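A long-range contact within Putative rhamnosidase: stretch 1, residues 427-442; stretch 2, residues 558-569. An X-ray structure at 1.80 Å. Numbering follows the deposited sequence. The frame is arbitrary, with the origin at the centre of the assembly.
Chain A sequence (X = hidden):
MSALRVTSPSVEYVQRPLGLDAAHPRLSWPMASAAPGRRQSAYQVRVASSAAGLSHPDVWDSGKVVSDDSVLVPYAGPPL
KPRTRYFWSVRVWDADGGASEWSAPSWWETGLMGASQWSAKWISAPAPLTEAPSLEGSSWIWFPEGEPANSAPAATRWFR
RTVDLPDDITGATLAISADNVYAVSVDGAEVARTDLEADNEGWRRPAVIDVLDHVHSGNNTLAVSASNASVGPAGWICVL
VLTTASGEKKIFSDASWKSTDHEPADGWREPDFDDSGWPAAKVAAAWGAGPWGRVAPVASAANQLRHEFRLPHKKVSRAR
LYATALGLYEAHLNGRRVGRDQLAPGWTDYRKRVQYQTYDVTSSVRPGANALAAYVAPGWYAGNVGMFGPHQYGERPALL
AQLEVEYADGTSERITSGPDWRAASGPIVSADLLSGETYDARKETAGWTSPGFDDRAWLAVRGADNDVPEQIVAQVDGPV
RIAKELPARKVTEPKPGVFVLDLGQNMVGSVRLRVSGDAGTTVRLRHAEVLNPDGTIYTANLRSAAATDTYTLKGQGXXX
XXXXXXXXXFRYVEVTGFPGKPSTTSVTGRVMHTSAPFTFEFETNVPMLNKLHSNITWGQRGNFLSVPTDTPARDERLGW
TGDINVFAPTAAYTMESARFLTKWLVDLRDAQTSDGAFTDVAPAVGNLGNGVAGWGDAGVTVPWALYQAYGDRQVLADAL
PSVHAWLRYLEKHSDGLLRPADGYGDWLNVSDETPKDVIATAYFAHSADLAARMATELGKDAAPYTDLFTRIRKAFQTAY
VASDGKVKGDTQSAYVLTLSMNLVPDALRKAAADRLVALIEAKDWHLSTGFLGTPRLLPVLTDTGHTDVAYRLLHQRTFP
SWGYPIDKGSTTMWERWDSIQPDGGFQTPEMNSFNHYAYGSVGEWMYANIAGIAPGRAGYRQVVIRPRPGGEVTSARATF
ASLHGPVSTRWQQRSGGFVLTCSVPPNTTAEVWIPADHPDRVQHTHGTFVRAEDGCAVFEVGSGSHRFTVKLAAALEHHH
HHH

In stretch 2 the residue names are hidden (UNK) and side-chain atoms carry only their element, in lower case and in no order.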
# COMPACT_ATOMS: atom_id res chain seq x y z
N PRO A 427 17.71 -9.53 17.95
CA PRO A 427 17.79 -8.09 18.21
C PRO A 427 16.51 -7.28 17.95
O PRO A 427 16.39 -6.13 18.40
CB PRO A 427 18.87 -7.63 17.24
CG PRO A 427 18.80 -8.58 16.10
CD PRO A 427 18.27 -9.89 16.64
N ILE A 428 15.56 -7.84 17.20
CA ILE A 428 14.37 -7.03 16.87
C ILE A 428 13.32 -7.14 17.97
O ILE A 428 12.45 -8.04 17.94
CB ILE A 428 13.79 -7.37 15.48
CG1 ILE A 428 14.92 -7.51 14.49
CG2 ILE A 428 12.82 -6.25 15.08
CD1 ILE A 428 14.55 -7.86 13.05
N VAL A 429 13.40 -6.21 18.92
CA VAL A 429 12.61 -6.21 20.15
C VAL A 429 11.15 -5.93 19.86
O VAL A 429 10.24 -6.54 20.45
CB VAL A 429 13.19 -5.13 21.11
CG1 VAL A 429 12.38 -5.04 22.38
CG2 VAL A 429 14.65 -5.46 21.42
N SER A 430 10.90 -5.03 18.92
CA SER A 430 9.53 -4.69 18.58
C SER A 430 9.48 -4.33 17.10
O SER A 430 10.39 -3.70 16.57
CB SER A 430 9.10 -3.51 19.44
OG SER A 430 7.73 -3.27 19.25
N ALA A 431 8.42 -4.74 16.41
CA ALA A 431 8.33 -4.41 14.99
C ALA A 431 6.86 -4.24 14.64
O ALA A 431 6.10 -5.22 14.67
CB ALA A 431 8.94 -5.51 14.15
N ASP A 432 6.47 -3.02 14.32
CA ASP A 432 5.06 -2.76 14.02
C ASP A 432 4.99 -1.84 12.83
O ASP A 432 5.78 -0.91 12.72
CB ASP A 432 4.40 -2.08 15.24
CG ASP A 432 2.88 -1.92 15.07
OD1 ASP A 432 2.15 -2.89 15.41
OD2 ASP A 432 2.43 -0.85 14.60
N LEU A 433 4.01 -2.06 11.95
CA LEU A 433 3.98 -1.25 10.73
C LEU A 433 3.78 0.22 11.04
O LEU A 433 4.37 1.09 10.38
CB LEU A 433 2.90 -1.75 9.77
CG LEU A 433 3.17 -3.14 9.20
CD1 LEU A 433 1.91 -3.66 8.51
CD2 LEU A 433 4.37 -3.15 8.25
N LEU A 434 2.92 0.49 12.01
CA LEU A 434 2.62 1.87 12.40
C LEU A 434 3.55 2.47 13.46
O LEU A 434 3.95 3.64 13.36
CB LEU A 434 1.17 1.97 12.86
CG LEU A 434 0.10 1.43 11.90
CD1 LEU A 434 -1.26 1.64 12.55
CD2 LEU A 434 0.14 2.10 10.53
N SER A 435 3.90 1.69 14.47
CA SER A 435 4.63 2.24 15.61
C SER A 435 6.10 2.39 15.31
O SER A 435 6.77 3.31 15.84
CB SER A 435 4.45 1.36 16.84
OG SER A 435 3.08 1.27 17.15
N GLY A 436 6.62 1.49 14.47
CA GLY A 436 8.04 1.46 14.09
C GLY A 436 8.74 0.20 14.59
O GLY A 436 8.12 -0.73 15.10
N GLU A 437 10.06 0.18 14.46
CA GLU A 437 10.82 -0.99 14.85
C GLU A 437 11.86 -0.57 15.89
O GLU A 437 12.41 0.52 15.79
CB GLU A 437 11.48 -1.58 13.59
CG GLU A 437 12.18 -2.92 13.81
CD GLU A 437 12.94 -3.41 12.58
OE1 GLU A 437 12.29 -3.90 11.64
OE2 GLU A 437 14.19 -3.34 12.57
N THR A 438 12.12 -1.44 16.85
CA THR A 438 13.08 -1.20 17.92
C THR A 438 14.06 -2.33 17.81
O THR A 438 13.68 -3.50 17.79
CB THR A 438 12.35 -1.17 19.29
OG1 THR A 438 11.38 -0.12 19.27
CG2 THR A 438 13.34 -0.92 20.45
N TYR A 439 15.36 -2.00 17.70
CA TYR A 439 16.37 -2.99 17.41
C TYR A 439 17.52 -2.74 18.39
O TYR A 439 17.98 -1.61 18.51
CB TYR A 439 16.91 -2.75 16.00
CG TYR A 439 17.91 -3.78 15.45
CD1 TYR A 439 19.25 -3.77 15.85
CD2 TYR A 439 17.50 -4.74 14.49
CE1 TYR A 439 20.16 -4.68 15.32
CE2 TYR A 439 18.41 -5.66 13.96
CZ TYR A 439 19.74 -5.62 14.39
OH TYR A 439 20.66 -6.53 13.92
N ASP A 440 17.96 -3.79 19.08
CA ASP A 440 19.10 -3.69 20.00
C ASP A 440 20.24 -4.57 19.47
O ASP A 440 20.16 -5.81 19.48
CB ASP A 440 18.62 -4.07 21.41
CG ASP A 440 19.70 -3.89 22.51
OD1 ASP A 440 20.88 -3.65 22.19
OD2 ASP A 440 19.32 -4.02 23.70
N ALA A 441 21.29 -3.94 18.96
CA ALA A 441 22.37 -4.67 18.26
C ALA A 441 23.16 -5.54 19.23
O ALA A 441 23.87 -6.46 18.81
CB ALA A 441 23.30 -3.70 17.50
N ARG A 442 23.01 -5.27 20.51
CA ARG A 442 23.68 -6.10 21.53
C ARG A 442 23.07 -7.48 21.61
O ARG A 442 23.72 -8.42 22.07
CB ARG A 442 23.60 -5.43 22.87
CG ARG A 442 24.49 -4.18 22.92
CD ARG A 442 24.23 -3.41 24.19
NE ARG A 442 22.81 -3.19 24.37
CZ ARG A 442 22.29 -2.59 25.42
NH1 ARG A 442 23.07 -2.15 26.39
NH2 ARG A 442 20.98 -2.43 25.50
N UNK A 558 31.58 1.34 12.18
CA UNK A 558 30.52 2.12 11.55
C UNK A 558 29.28 1.24 11.35
O UNK A 558 29.09 0.63 10.28
c UNK A 558 30.63 4.51 8.44
o UNK A 558 31.81 4.92 8.45
o UNK A 558 29.87 4.65 7.45
c UNK A 558 30.98 2.74 10.22
c UNK A 558 30.06 3.83 9.68
N UNK A 559 28.44 1.19 12.39
CA UNK A 559 27.25 0.34 12.40
C UNK A 559 26.23 0.72 11.33
O UNK A 559 26.16 1.88 10.94
c UNK A 559 27.04 -0.32 16.22
o UNK A 559 27.83 -0.03 17.14
c UNK A 559 26.63 0.33 13.79
c UNK A 559 27.56 -0.32 14.80
o UNK A 559 25.84 -0.63 16.44
N UNK A 560 25.47 -0.26 10.84
CA UNK A 560 24.47 -0.00 9.80
C UNK A 560 23.17 -0.55 10.32
O UNK A 560 23.14 -1.72 10.67
o UNK A 560 26.03 -0.25 7.96
c UNK A 560 24.79 -0.73 8.48
c UNK A 560 23.67 -0.51 7.44
N UNK A 561 22.13 0.28 10.39
CA UNK A 561 20.81 -0.21 10.81
C UNK A 561 19.80 0.03 9.69
O UNK A 561 19.67 1.16 9.20
c UNK A 561 18.48 -1.23 12.60
c UNK A 561 16.22 -0.51 12.97
c UNK A 561 17.94 1.11 12.54
c UNK A 561 16.60 0.81 12.80
c UNK A 561 20.34 0.45 12.11
c UNK A 561 17.15 -1.54 12.86
c UNK A 561 18.90 0.11 12.44
o UNK A 561 14.88 -0.79 13.24
N UNK A 562 19.09 -1.04 9.28
CA UNK A 562 18.07 -0.92 8.25
C UNK A 562 16.82 -1.63 8.75
O UNK A 562 16.83 -2.85 8.84
o UNK A 562 20.52 -2.56 5.15
c UNK A 562 18.55 -1.56 6.95
o UNK A 562 20.42 -0.72 3.98
c UNK A 562 19.51 -0.66 6.17
c UNK A 562 20.20 -1.36 5.02
N UNK A 563 15.76 -0.90 9.08
CA UNK A 563 14.54 -1.61 9.55
C UNK A 563 14.02 -2.64 8.54
O UNK A 563 14.25 -2.50 7.32
c UNK A 563 15.57 0.57 9.07
c UNK A 563 13.53 -0.48 9.75
c UNK A 563 14.38 0.75 9.97
N UNK A 564 13.31 -3.66 9.01
CA UNK A 564 12.78 -4.68 8.09
C UNK A 564 11.24 -4.77 8.12
O UNK A 564 10.63 -5.13 7.12
n UNK A 564 17.68 -7.04 10.40
c UNK A 564 17.72 -7.80 9.32
n UNK A 564 16.61 -8.00 8.60
c UNK A 564 14.77 -6.34 8.07
c UNK A 564 15.29 -7.47 8.96
n UNK A 564 18.88 -8.34 8.92
c UNK A 564 13.32 -6.07 8.44
N UNK A 565 10.64 -4.51 9.27
CA UNK A 565 9.22 -4.87 9.46
C UNK A 565 8.34 -3.69 9.80
O UNK A 565 7.34 -3.79 10.56
c UNK A 565 11.33 -9.45 9.26
c UNK A 565 9.12 -6.00 10.48
c UNK A 565 9.90 -7.21 10.08
c UNK A 565 9.53 -7.91 8.92
c UNK A 565 10.24 -9.02 8.51
c UNK A 565 11.70 -8.77 10.42
c UNK A 565 11.01 -7.63 10.81
N UNK A 566 8.71 -2.55 9.24
CA UNK A 566 7.90 -1.33 9.43
C UNK A 566 8.06 -0.51 8.16
O UNK A 566 8.93 -0.80 7.35
o UNK A 566 7.40 0.55 10.85
c UNK A 566 8.34 -0.51 10.67
c UNK A 566 9.71 0.11 10.44
N UNK A 567 7.21 0.48 7.97
CA UNK A 567 7.43 1.49 6.93
C UNK A 567 6.78 2.78 7.34
O UNK A 567 5.84 2.76 8.13
c UNK A 567 3.40 -0.29 5.40
c UNK A 567 6.97 1.05 5.53
c UNK A 567 3.39 1.99 4.60
c UNK A 567 2.72 0.81 4.88
c UNK A 567 4.77 2.05 4.80
c UNK A 567 4.78 -0.22 5.62
c UNK A 567 5.47 0.98 5.35
N UNK A 568 7.29 3.90 6.82
CA UNK A 568 6.74 5.21 7.17
C UNK A 568 6.62 6.06 5.91
O UNK A 568 7.28 5.80 4.89
c UNK A 568 9.70 4.75 9.22
c UNK A 568 8.65 3.64 10.80
n UNK A 568 9.85 3.88 10.28
n UNK A 568 7.75 4.35 10.13
c UNK A 568 8.39 5.04 9.12
c UNK A 568 7.65 5.95 8.17
N UNK A 569 5.78 7.07 6.00
CA UNK A 569 5.65 8.10 4.95
C UNK A 569 6.23 9.41 5.49
O UNK A 569 5.80 9.90 6.53
O HOH W 1 5.59 -5.79 11.74
O HOH W 2 5.06 3.77 10.87
O HOH W 3 16.25 -4.71 10.98
O HOH W 4 19.81 -8.62 12.39
O HOH W 5 20.37 -6.27 10.75

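Position 558 carries three carbons in a row, the third bearing two oxygens, and lies out of reach of stretch 1: Glu 558. Position 559 has the same three carbons and two oxygens, one oxygen lying 4.1 Å from Ala 441 CB: Glu 559. At 560 one carbon bears an oxygen and a second carbon, far from stretch 1, hence Thr 560.

Position 561 shows one carbon and a six-carbon ring bearing an oxygen that lies 2.7 Å from Glu 437 OE2. This is Tyr 561, whose OH donates a hydrogen bond to that carboxylate. Its CE1 packs 3.4 Å from Tyr 439 CB, and the two tyrosine rings meet obliquely, with centroids 5.2 Å apart and planes at 50°.

Position 562 again has three carbons ending in two oxygens, its CB directed away from stretch 1: Glu 562. At 563 three carbons close a ring onto the backbone nitrogen, and CA lies 3.5 Å from Glu 437 OE2; this is Pro 563.

Position 564 has three carbons, a nitrogen, then a carbon carrying two more nitrogens, one of them 3.9 Å from Tyr 439 CE2: the guanidinium of Arg 564, its edge facing Tyr 439. NH1 also donates to water 3, which in turn donates to Glu 437 OE2, and to water 5, which donates to Tyr 439 OH.

Position 565 has one carbon and a bare six-carbon ring, its CB 3.7 Å from Ala 431 CB, so it is Phe 565. Ile 428 CD1 approaches the ring edge, 4.0 Å from CE2. Position 566 bears one carbon with an oxygen and a carbon, the oxygen lying 2.9 Å from Asp 432 O and 3.1 Å from Leu 433 O. This is Thr 566, whose single hydroxyl proton has both carbonyls within reach.

At 567 one carbon leads to a six-carbon ring beside Leu 433: Phe 567, with CD1 4.0 Å from Leu 433 CD2. Position 568 has one carbon and a five-membered ring of three carbons and two nitrogens, a ring carbon 4.0 Å from Gly 436 CA. It is His 568, its ring edge meeting Gly 436. Position 569 has no side-chain atoms and is Gly 569.

The contact centres on Glu 437, which reaches from its strand into the loop. Its OE1 accepts from Arg 564 N (2.8 Å) and Phe 565 N (OE1 to N 3.0 Å), while OE2 takes the Tyr 561 hydroxyl, so one carboxylate meets three protein donors, with water 3 as a fourth.

Stretch 2 558-569: EETYEPRFTFHG
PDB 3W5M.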